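Local coordinates for protein collagen alpha-1(XX) chain (Homo sapiens, PDB 5KF4) that is a chain of an extracellular matrix collagen, represented here by its second fibronectin type III domain, which probably acts as a spacer or binding module, at residues R28-P33 against A62-L67; R73-V78 against R93-T98; A34-L39 against P82-G87. All blocks are in the same frame, centred on the assembly; numbering follows the deposited sequence.

Interaction 1 (R28-P33 against A62-L67); sequences RLSWTP and AASTEL
L29 and T65 face each other as an antiparallel hydrogen-bonded pair, in which L29 N donates to T65 O at 3.2 Å with an N-H...O angle of 158°. On one side of this pair R28 meets E66, and on the other S30 meets S64, both as non-hydrogen-bonded pairs. The backbones of R28 and S30 are bonded on the other edge of their strand, to S20 and V18 of strand 15-20. The R28 and E66 side chains cross at about a right angle. E66 OE1 lies over one face of the guanidinium, 3.6 Å from R28 NH1, so this long salt bridge works by charge alone, with no N-H aimed at the oxygen. R28 NE is satisfied outside the pair, by a weak bond to Q21 OE1, while S30 OG donates weakly to the carbonyl oxygen of L29, 3.2 Å away. Strands 27-32 and 64-67 are neighbours in the three-stranded sheet of a fibronectin type III beta sandwich, with 27-32 in the middle, and L29 and T65 point into the interior against I43 of strand 40-47. The indole of W31 packs flat against the peptide joining A63 to S64: A63 O stands over the ring centre, and S64 N lies toward the rim, 3.6 Å from W31 CH2. Y41 packs edge-to-face with the same indole.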
loop_
_atom_site.group_PDB
_atom_site.type_symbol
_atom_site.label_atom_id
_atom_site.label_comp_id
_atom_site.label_asym_id
_atom_site.label_seq_id
_atom_site.Cartn_x
_atom_site.Cartn_y
_atom_site.Cartn_z
ATOM N N ARG A 28 -6.346 -1.101 -8.267
ATOM C CA ARG A 28 -5.257 -2.060 -8.271
ATOM C C ARG A 28 -3.977 -1.354 -7.888
ATOM O O ARG A 28 -3.736 -0.214 -8.271
ATOM C CB ARG A 28 -5.091 -2.753 -9.622
ATOM C CG ARG A 28 -4.683 -4.205 -9.441
ATOM C CD ARG A 28 -4.528 -4.969 -10.743
ATOM N NE ARG A 28 -5.222 -6.259 -10.718
ATOM C CZ ARG A 28 -4.985 -7.249 -9.859
ATOM N NH1 ARG A 28 -5.686 -8.371 -9.948
ATOM N NH2 ARG A 28 -4.060 -7.134 -8.913
ATOM N N LEU A 29 -3.158 -2.060 -7.120
ATOM C CA LEU A 29 -1.887 -1.534 -6.671
ATOM C C LEU A 29 -0.781 -2.335 -7.322
ATOM O O LEU A 29 -0.848 -3.563 -7.376
ATOM C CB LEU A 29 -1.793 -1.612 -5.151
ATOM C CG LEU A 29 -0.971 -0.540 -4.453
ATOM C CD1 LEU A 29 -1.430 0.839 -4.899
ATOM C CD2 LEU A 29 -1.128 -0.713 -2.959
ATOM N N SER A 30 0.230 -1.643 -7.826
ATOM C CA SER A 30 1.344 -2.321 -8.469
ATOM C C SER A 30 2.654 -1.625 -8.135
ATOM O O SER A 30 2.715 -0.402 -8.058
ATOM C CB SER A 30 1.129 -2.372 -9.983
ATOM O OG SER A 30 0.289 -3.458 -10.341
ATOM N N TRP A 31 3.710 -2.411 -7.986
ATOM C CA TRP A 31 5.002 -1.878 -7.591
ATOM C C TRP A 31 6.134 -2.730 -8.153
ATOM O O TRP A 31 5.914 -3.877 -8.521
ATOM C CB TRP A 31 5.074 -1.807 -6.060
ATOM C CG TRP A 31 4.873 -3.146 -5.380
ATOM C CD1 TRP A 31 5.837 -4.051 -5.033
ATOM C CD2 TRP A 31 3.621 -3.729 -4.987
ATOM N NE1 TRP A 31 5.265 -5.151 -4.440
ATOM C CE2 TRP A 31 3.907 -4.979 -4.402
ATOM C CE3 TRP A 31 2.288 -3.311 -5.070
ATOM C CZ2 TRP A 31 2.908 -5.815 -3.902
ATOM C CZ3 TRP A 31 1.298 -4.145 -4.575
ATOM C CH2 TRP A 31 1.613 -5.381 -3.999
ATOM N N THR A 32 7.335 -2.168 -8.259
ATOM C CA THR A 32 8.478 -2.969 -8.685
ATOM C C THR A 32 9.317 -3.390 -7.481
ATOM O O THR A 32 9.963 -2.557 -6.849
ATOM C CB THR A 32 9.360 -2.215 -9.701
ATOM O OG1 THR A 32 8.598 -1.951 -10.887
ATOM C CG2 THR A 32 10.574 -3.051 -10.075
ATOM N N PRO A 33 9.320 -4.696 -7.175
ATOM C CA PRO A 33 9.992 -5.240 -5.992
ATOM C C PRO A 33 11.508 -5.175 -6.094
ATOM O O PRO A 33 12.055 -5.257 -7.194
ATOM C CB PRO A 33 9.520 -6.696 -5.950
ATOM C CG PRO A 33 9.165 -7.031 -7.354
ATOM C CD PRO A 33 8.909 -5.755 -8.113
ATOM N N ALA A 62 4.961 -11.132 -3.715
ATOM C CA ALA A 62 3.760 -10.580 -4.314
ATOM C C ALA A 62 4.192 -9.355 -5.098
ATOM O O ALA A 62 5.035 -8.582 -4.640
ATOM C CB ALA A 62 2.720 -10.229 -3.263
ATOM N N ALA A 63 3.604 -9.166 -6.270
ATOM C CA ALA A 63 3.958 -8.029 -7.101
ATOM C C ALA A 63 2.729 -7.190 -7.378
ATOM O O ALA A 63 2.786 -6.169 -8.067
ATOM C CB ALA A 63 4.583 -8.512 -8.402
ATOM N N SER A 64 1.618 -7.626 -6.806
ATOM C CA SER A 64 0.339 -6.983 -7.021
ATOM C C SER A 64 -0.644 -7.434 -5.954
ATOM O O SER A 64 -0.565 -8.555 -5.453
ATOM C CB SER A 64 -0.204 -7.299 -8.416
ATOM O OG SER A 64 -1.556 -6.889 -8.544
ATOM N N THR A 65 -1.570 -6.551 -5.615
ATOM C CA THR A 65 -2.710 -6.923 -4.799
ATOM C C THR A 65 -3.811 -5.939 -5.140
ATOM O O THR A 65 -3.541 -4.813 -5.560
ATOM C CB THR A 65 -2.378 -6.905 -3.283
ATOM O OG1 THR A 65 -2.721 -8.169 -2.698
ATOM C CG2 THR A 65 -3.131 -5.799 -2.559
ATOM N N GLU A 66 -5.054 -6.367 -4.978
ATOM C CA GLU A 66 -6.179 -5.492 -5.239
ATOM C C GLU A 66 -6.881 -5.100 -3.952
ATOM O O GLU A 66 -7.138 -5.943 -3.094
ATOM C CB GLU A 66 -7.170 -6.168 -6.183
ATOM C CG GLU A 66 -8.295 -5.261 -6.630
ATOM C CD GLU A 66 -9.102 -5.856 -7.757
ATOM O OE1 GLU A 66 -8.521 -6.593 -8.580
ATOM O OE2 GLU A 66 -10.320 -5.587 -7.817
ATOM N N LEU A 67 -7.216 -3.821 -3.835
ATOM C CA LEU A 67 -7.989 -3.358 -2.702
ATOM C C LEU A 67 -9.454 -3.374 -3.116
ATOM O O LEU A 67 -9.788 -3.020 -4.246
ATOM C CB LEU A 67 -7.544 -1.952 -2.284
ATOM C CG LEU A 67 -6.061 -1.776 -1.923
ATOM C CD1 LEU A 67 -5.757 -0.346 -1.497
ATOM C CD2 LEU A 67 -5.637 -2.760 -0.834
#

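Interaction 2 (R73-V78 against R93-T98); sequences RTEYLV and RGLVTT
T98 grips the start of the other segment with both its backbone and its hydroxyl: T98 N donates to T74 O at 2.9 Å, and T98 OG1 accepts from T74 N at 3.2 Å. Beyond this end the backbones pair twice more in the antiparallel manner, Y76 with V96 and V78 with G94, each pair closed by two N-H...O bonds, the shortest being Y76 N to V96 O at 2.9 Å. Side chains alternate between two faces. On one, L77 CD1 meets L95 CD2 at 3.7 Å, and the other methyl, L95 CD1, touches E75 OE2 at 3.4 Å, while the neighbouring oxygen E75 OE1 is bonded to S48 OG. The other face is the buried one, where V78 CG2 touches V96 CG1 at 4.1 Å and both valines rest on I27 of the opposing sheet. Here too T98 CG2 comes within 4.1 Å of Y76 CE2. With OG1 between the backbone N and the carbonyl carbon (chi1 57°), the T98 hydroxyl also reaches A71 O, to which it is the donor. An alanine here would probably leave T74 N and A71 O without these partners and open a gap beside the Y76 ring. A71 N in turn is held by Y76 OH, and T74 OG1 bonds to S72 O. A tyrosine near the start of a strand, bonded through its hydroxyl to the backbone five residues earlier, is a tyrosine corner, typical of Greek-key sandwiches such as the fibronectin type III domain.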
loop_
_atom_site.group_PDB
_atom_site.type_symbol
_atom_site.label_atom_id
_atom_site.label_comp_id
_atom_site.label_asym_id
_atom_site.label_seq_id
_atom_site.Cartn_x
_atom_site.Cartn_y
_atom_site.Cartn_z
ATOM N N ARG A 73 -16.425 7.844 -5.059
ATOM C CA ARG A 73 -16.167 9.284 -5.050
ATOM C C ARG A 73 -15.269 9.689 -3.892
ATOM O O ARG A 73 -15.457 10.750 -3.298
ATOM C CB ARG A 73 -17.477 10.077 -4.972
ATOM C CG ARG A 73 -18.612 9.534 -5.819
ATOM C CD ARG A 73 -19.823 10.458 -5.771
ATOM N NE ARG A 73 -20.444 10.490 -4.449
ATOM C CZ ARG A 73 -21.316 9.588 -4.004
ATOM N NH1 ARG A 73 -21.681 8.576 -4.776
ATOM N NH2 ARG A 73 -21.824 9.702 -2.781
ATOM N N THR A 74 -14.295 8.847 -3.572
ATOM C CA THR A 74 -13.501 9.045 -2.368
ATOM C C THR A 74 -12.008 9.030 -2.663
ATOM O O THR A 74 -11.525 8.203 -3.431
ATOM C CB THR A 74 -13.817 7.964 -1.313
ATOM O OG1 THR A 74 -15.236 7.875 -1.126
ATOM C CG2 THR A 74 -13.148 8.294 0.015
ATOM N N GLU A 75 -11.283 9.954 -2.043
ATOM C CA GLU A 75 -9.836 10.010 -2.177
ATOM C C GLU A 75 -9.175 9.159 -1.102
ATOM O O GLU A 75 -9.480 9.286 0.085
ATOM C CB GLU A 75 -9.335 11.450 -2.083
ATOM C CG GLU A 75 -7.838 11.589 -2.289
ATOM C CD GLU A 75 -7.396 13.031 -2.430
ATOM O OE1 GLU A 75 -7.942 13.896 -1.716
ATOM O OE2 GLU A 75 -6.493 13.298 -3.249
ATOM N N TYR A 76 -8.280 8.278 -1.530
ATOM C CA TYR A 76 -7.541 7.434 -0.604
ATOM C C TYR A 76 -6.037 7.670 -0.643
ATOM O O TYR A 76 -5.457 7.850 -1.711
ATOM C CB TYR A 76 -7.826 5.955 -0.887
ATOM C CG TYR A 76 -9.201 5.492 -0.464
ATOM C CD1 TYR A 76 -9.439 5.074 0.838
ATOM C CD2 TYR A 76 -10.259 5.467 -1.361
ATOM C CE1 TYR A 76 -10.685 4.646 1.233
ATOM C CE2 TYR A 76 -11.512 5.041 -0.969
ATOM C CZ TYR A 76 -11.718 4.633 0.328
ATOM O OH TYR A 76 -12.962 4.207 0.728
ATOM N N LEU A 77 -5.418 7.682 0.534
ATOM C CA LEU A 77 -3.968 7.596 0.635
ATOM C C LEU A 77 -3.601 6.127 0.704
ATOM O O LEU A 77 -4.043 5.419 1.603
ATOM C CB LEU A 77 -3.436 8.338 1.861
ATOM C CG LEU A 77 -1.909 8.457 1.913
ATOM C CD1 LEU A 77 -1.377 9.214 0.699
ATOM C CD2 LEU A 77 -1.450 9.115 3.209
ATOM N N VAL A 78 -2.782 5.670 -0.232
ATOM C CA VAL A 78 -2.471 4.251 -0.326
ATOM C C VAL A 78 -0.979 4.011 -0.129
ATOM O O VAL A 78 -0.166 4.601 -0.824
ATOM C CB VAL A 78 -2.906 3.680 -1.682
ATOM C CG1 VAL A 78 -2.576 2.212 -1.753
ATOM C CG2 VAL A 78 -4.395 3.898 -1.890
ATOM N N ARG A 93 3.785 5.518 -1.813
ATOM C CA ARG A 93 2.427 5.981 -1.595
ATOM C C ARG A 93 1.931 6.944 -2.664
ATOM O O ARG A 93 2.716 7.536 -3.404
ATOM C CB ARG A 93 2.292 6.615 -0.203
ATOM C CG ARG A 93 3.106 7.865 0.029
ATOM C CD ARG A 93 2.757 8.439 1.392
ATOM N NE ARG A 93 3.898 9.019 2.089
ATOM C CZ ARG A 93 3.844 9.479 3.336
ATOM N NH1 ARG A 93 2.702 9.437 4.011
ATOM N NH2 ARG A 93 4.929 9.991 3.903
ATOM N N GLY A 94 0.612 7.056 -2.757
ATOM C CA GLY A 94 -0.025 7.940 -3.714
ATOM C C GLY A 94 -1.498 8.146 -3.419
ATOM O O GLY A 94 -2.101 7.403 -2.645
ATOM N N LEU A 95 -2.078 9.165 -4.043
ATOM C CA LEU A 95 -3.492 9.466 -3.870
ATOM C C LEU A 95 -4.276 9.009 -5.088
ATOM O O LEU A 95 -3.884 9.275 -6.225
ATOM C CB LEU A 95 -3.709 10.963 -3.649
ATOM C CG LEU A 95 -3.138 11.599 -2.382
ATOM C CD1 LEU A 95 -3.182 13.112 -2.511
ATOM C CD2 LEU A 95 -3.912 11.145 -1.151
ATOM N N VAL A 96 -5.389 8.329 -4.848
ATOM C CA VAL A 96 -6.300 7.968 -5.924
ATOM C C VAL A 96 -7.750 8.164 -5.489
ATOM O O VAL A 96 -8.129 7.811 -4.374
ATOM C CB VAL A 96 -6.074 6.507 -6.387
ATOM C CG1 VAL A 96 -6.200 5.537 -5.221
ATOM C CG2 VAL A 96 -7.035 6.142 -7.508
ATOM N N THR A 97 -8.551 8.760 -6.365
ATOM C CA THR A 97 -9.967 8.961 -6.090
ATOM C C THR A 97 -10.766 7.931 -6.877
ATOM O O THR A 97 -10.617 7.826 -8.094
ATOM C CB THR A 97 -10.439 10.389 -6.452
ATOM O OG1 THR A 97 -9.768 11.342 -5.619
ATOM C CG2 THR A 97 -11.934 10.531 -6.230
ATOM N N THR A 98 -11.598 7.161 -6.180
ATOM C CA THR A 98 -12.398 6.128 -6.832
ATOM C C THR A 98 -13.454 6.746 -7.751
ATOM O O THR A 98 -13.878 7.885 -7.554
ATOM C CB THR A 98 -13.096 5.194 -5.799
ATOM O OG1 THR A 98 -13.903 5.968 -4.905
ATOM C CG2 THR A 98 -12.074 4.420 -4.990
#

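Interaction 3 (A34-L39 against P82-G87); sequences APRHPL and PIYEGG
Y84 OH donates to the carbonyl oxygen of R36 over 2.5 Å, a very short bond that runs almost straight on from the C=O, at 165°, with the oxygen in the plane of the phenol ring. The same ring carries P38 on one face: P38 CB sits over its centre, 3.3 Å from the centroid and 12° off the normal, in a close CH-pi contact. P38 CA lies over CE2, and P38 CD approaches the hydroxyl to 3.5 Å. A chi1 of -67° sets CG of Y84 anti to its own carbonyl carbon, and the ring reaches over to residues 34-39. These form the connection between strand 27-32 of one sheet and strand 40-47 of the other, and so link the two sheets of the fibronectin type III sandwich, whereas Y84 belongs to the part of the chain just before the turn that leads into strand 87-97. R36 approaches the ring from the side opposite P38, with Y84 CD2 over one face of its guanidinium and 4.3 Å from R36 NE. I83 O is approached by two groups at once, receiving a weak bond from L39 N at 3.0 Å and a contact from P38 CB at 3.2 Å. Within the connection, H37 ND1 gives a weak bond to A34 O at 3.1 Å, the oxygen lying in the imidazole plane. I83 also shares backbone bonding with K40, while L11 touches Y84 from an earlier loop.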
loop_
_atom_site.group_PDB
_atom_site.type_symbol
_atom_site.label_atom_id
_atom_site.label_comp_id
_atom_site.label_asym_id
_atom_site.label_seq_id
_atom_site.Cartn_x
_atom_site.Cartn_y
_atom_site.Cartn_z
ATOM N N ALA A 34 12.174 -5.030 -4.954
ATOM C CA ALA A 34 13.623 -5.133 -4.899
ATOM C C ALA A 34 14.038 -6.584 -5.163
ATOM O O ALA A 34 13.240 -7.502 -4.944
ATOM C CB ALA A 34 14.138 -4.648 -3.553
ATOM N N PRO A 35 15.277 -6.794 -5.648
ATOM C CA PRO A 35 15.817 -8.128 -5.953
ATOM C C PRO A 35 15.709 -9.095 -4.778
ATOM O O PRO A 35 15.471 -10.287 -4.975
ATOM C CB PRO A 35 17.286 -7.854 -6.286
ATOM C CG PRO A 35 17.332 -6.438 -6.719
ATOM C CD PRO A 35 16.170 -5.715 -6.111
ATOM N N ARG A 36 15.880 -8.581 -3.567
ATOM C CA ARG A 36 15.645 -9.376 -2.372
ATOM C C ARG A 36 14.182 -9.282 -1.978
ATOM O O ARG A 36 13.704 -8.236 -1.539
ATOM C CB ARG A 36 16.530 -8.890 -1.222
ATOM C CG ARG A 36 16.806 -9.900 -0.123
ATOM C CD ARG A 36 17.705 -9.272 0.930
ATOM N NE ARG A 36 17.380 -9.710 2.284
ATOM C CZ ARG A 36 17.688 -9.023 3.379
ATOM N NH1 ARG A 36 18.318 -7.860 3.274
ATOM N NH2 ARG A 36 17.362 -9.490 4.577
ATOM N N HIS A 37 13.464 -10.384 -2.149
ATOM C CA HIS A 37 12.042 -10.390 -1.859
ATOM C C HIS A 37 11.834 -10.484 -0.350
ATOM O O HIS A 37 12.520 -11.249 0.330
ATOM C CB HIS A 37 11.361 -11.542 -2.593
ATOM C CG HIS A 37 11.251 -11.320 -4.070
ATOM N ND1 HIS A 37 11.866 -10.265 -4.707
ATOM C CD2 HIS A 37 10.604 -12.019 -5.033
ATOM C CE1 HIS A 37 11.602 -10.321 -6.002
ATOM N NE2 HIS A 37 10.838 -11.374 -6.224
ATOM N N PRO A 38 10.877 -9.712 0.180
ATOM C CA PRO A 38 10.665 -9.719 1.628
ATOM C C PRO A 38 9.900 -10.938 2.103
ATOM O O PRO A 38 9.593 -11.824 1.308
ATOM C CB PRO A 38 9.866 -8.438 1.860
ATOM C CG PRO A 38 9.081 -8.276 0.609
ATOM C CD PRO A 38 10.007 -8.731 -0.498
ATOM N N LEU A 39 9.666 -11.020 3.407
ATOM C CA LEU A 39 8.814 -12.066 3.933
ATOM C C LEU A 39 7.388 -11.628 3.646
ATOM O O LEU A 39 6.552 -12.435 3.243
ATOM C CB LEU A 39 9.051 -12.307 5.425
ATOM C CG LEU A 39 10.234 -13.226 5.756
ATOM C CD1 LEU A 39 11.571 -12.523 5.547
ATOM C CD2 LEU A 39 10.129 -13.781 7.167
ATOM N N PRO A 82 7.280 -2.599 2.922
ATOM C CA PRO A 82 7.924 -3.915 2.855
ATOM C C PRO A 82 8.224 -4.486 4.236
ATOM O O PRO A 82 8.677 -3.753 5.120
ATOM C CB PRO A 82 9.222 -3.631 2.091
ATOM C CG PRO A 82 9.521 -2.191 2.376
ATOM C CD PRO A 82 8.202 -1.497 2.594
ATOM N N ILE A 83 8.005 -5.788 4.408
ATOM C CA ILE A 83 8.274 -6.418 5.694
ATOM C C ILE A 83 9.354 -7.492 5.555
ATOM O O ILE A 83 9.124 -8.564 4.992
ATOM C CB ILE A 83 6.991 -7.057 6.298
ATOM C CG1 ILE A 83 5.850 -6.035 6.389
ATOM C CG2 ILE A 83 7.285 -7.689 7.653
ATOM C CD1 ILE A 83 6.154 -4.835 7.254
ATOM N N TYR A 84 10.542 -7.165 6.050
ATOM C CA TYR A 84 11.679 -8.073 6.082
ATOM C C TYR A 84 11.963 -8.440 7.536
ATOM O O TYR A 84 11.223 -8.045 8.439
ATOM C CB TYR A 84 12.912 -7.431 5.443
ATOM C CG TYR A 84 12.817 -7.188 3.948
ATOM C CD1 TYR A 84 12.100 -6.110 3.444
ATOM C CD2 TYR A 84 13.479 -8.012 3.046
ATOM C CE1 TYR A 84 12.028 -5.866 2.090
ATOM C CE2 TYR A 84 13.412 -7.777 1.684
ATOM C CZ TYR A 84 12.683 -6.706 1.215
ATOM O OH TYR A 84 12.599 -6.466 -0.135
ATOM N N GLU A 85 13.032 -9.193 7.762
ATOM C CA GLU A 85 13.517 -9.472 9.114
ATOM C C GLU A 85 14.125 -8.248 9.809
ATOM O O GLU A 85 14.118 -8.155 11.037
ATOM C CB GLU A 85 14.536 -10.615 9.093
ATOM C CG GLU A 85 14.816 -11.241 10.463
ATOM C CD GLU A 85 13.636 -11.996 11.059
ATOM O OE1 GLU A 85 12.592 -12.135 10.387
ATOM O OE2 GLU A 85 13.759 -12.455 12.214
ATOM N N GLY A 86 14.653 -7.317 9.021
ATOM C CA GLY A 86 15.324 -6.143 9.558
ATOM C C GLY A 86 14.414 -5.016 10.009
ATOM O O GLY A 86 14.886 -3.971 10.461
ATOM N N GLY A 87 13.108 -5.226 9.877
ATOM C CA GLY A 87 12.114 -4.286 10.368
ATOM C C GLY A 87 11.055 -3.922 9.345
ATOM O O GLY A 87 10.818 -4.671 8.399
#

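Interactions 1 and 2 lie in the two opposing sheets of the sandwich, and their centres are about 15 Å apart. They meet in its core at V78, whose CG1 is 3.5 Å from L29 CD2 and 4.1 Å from L67 CD1. Interaction 3 joins interaction 1 through the chain, since A34 follows P33 directly, and their centres are also about 15 Å apart without any further touch. Strand 75-84 serves both interactions 2 and 3: its first half pairs with 93-98, and its last residues meet 34-39. These two contacts lie on opposite sides of the domain's centre, about 25 Å between centres.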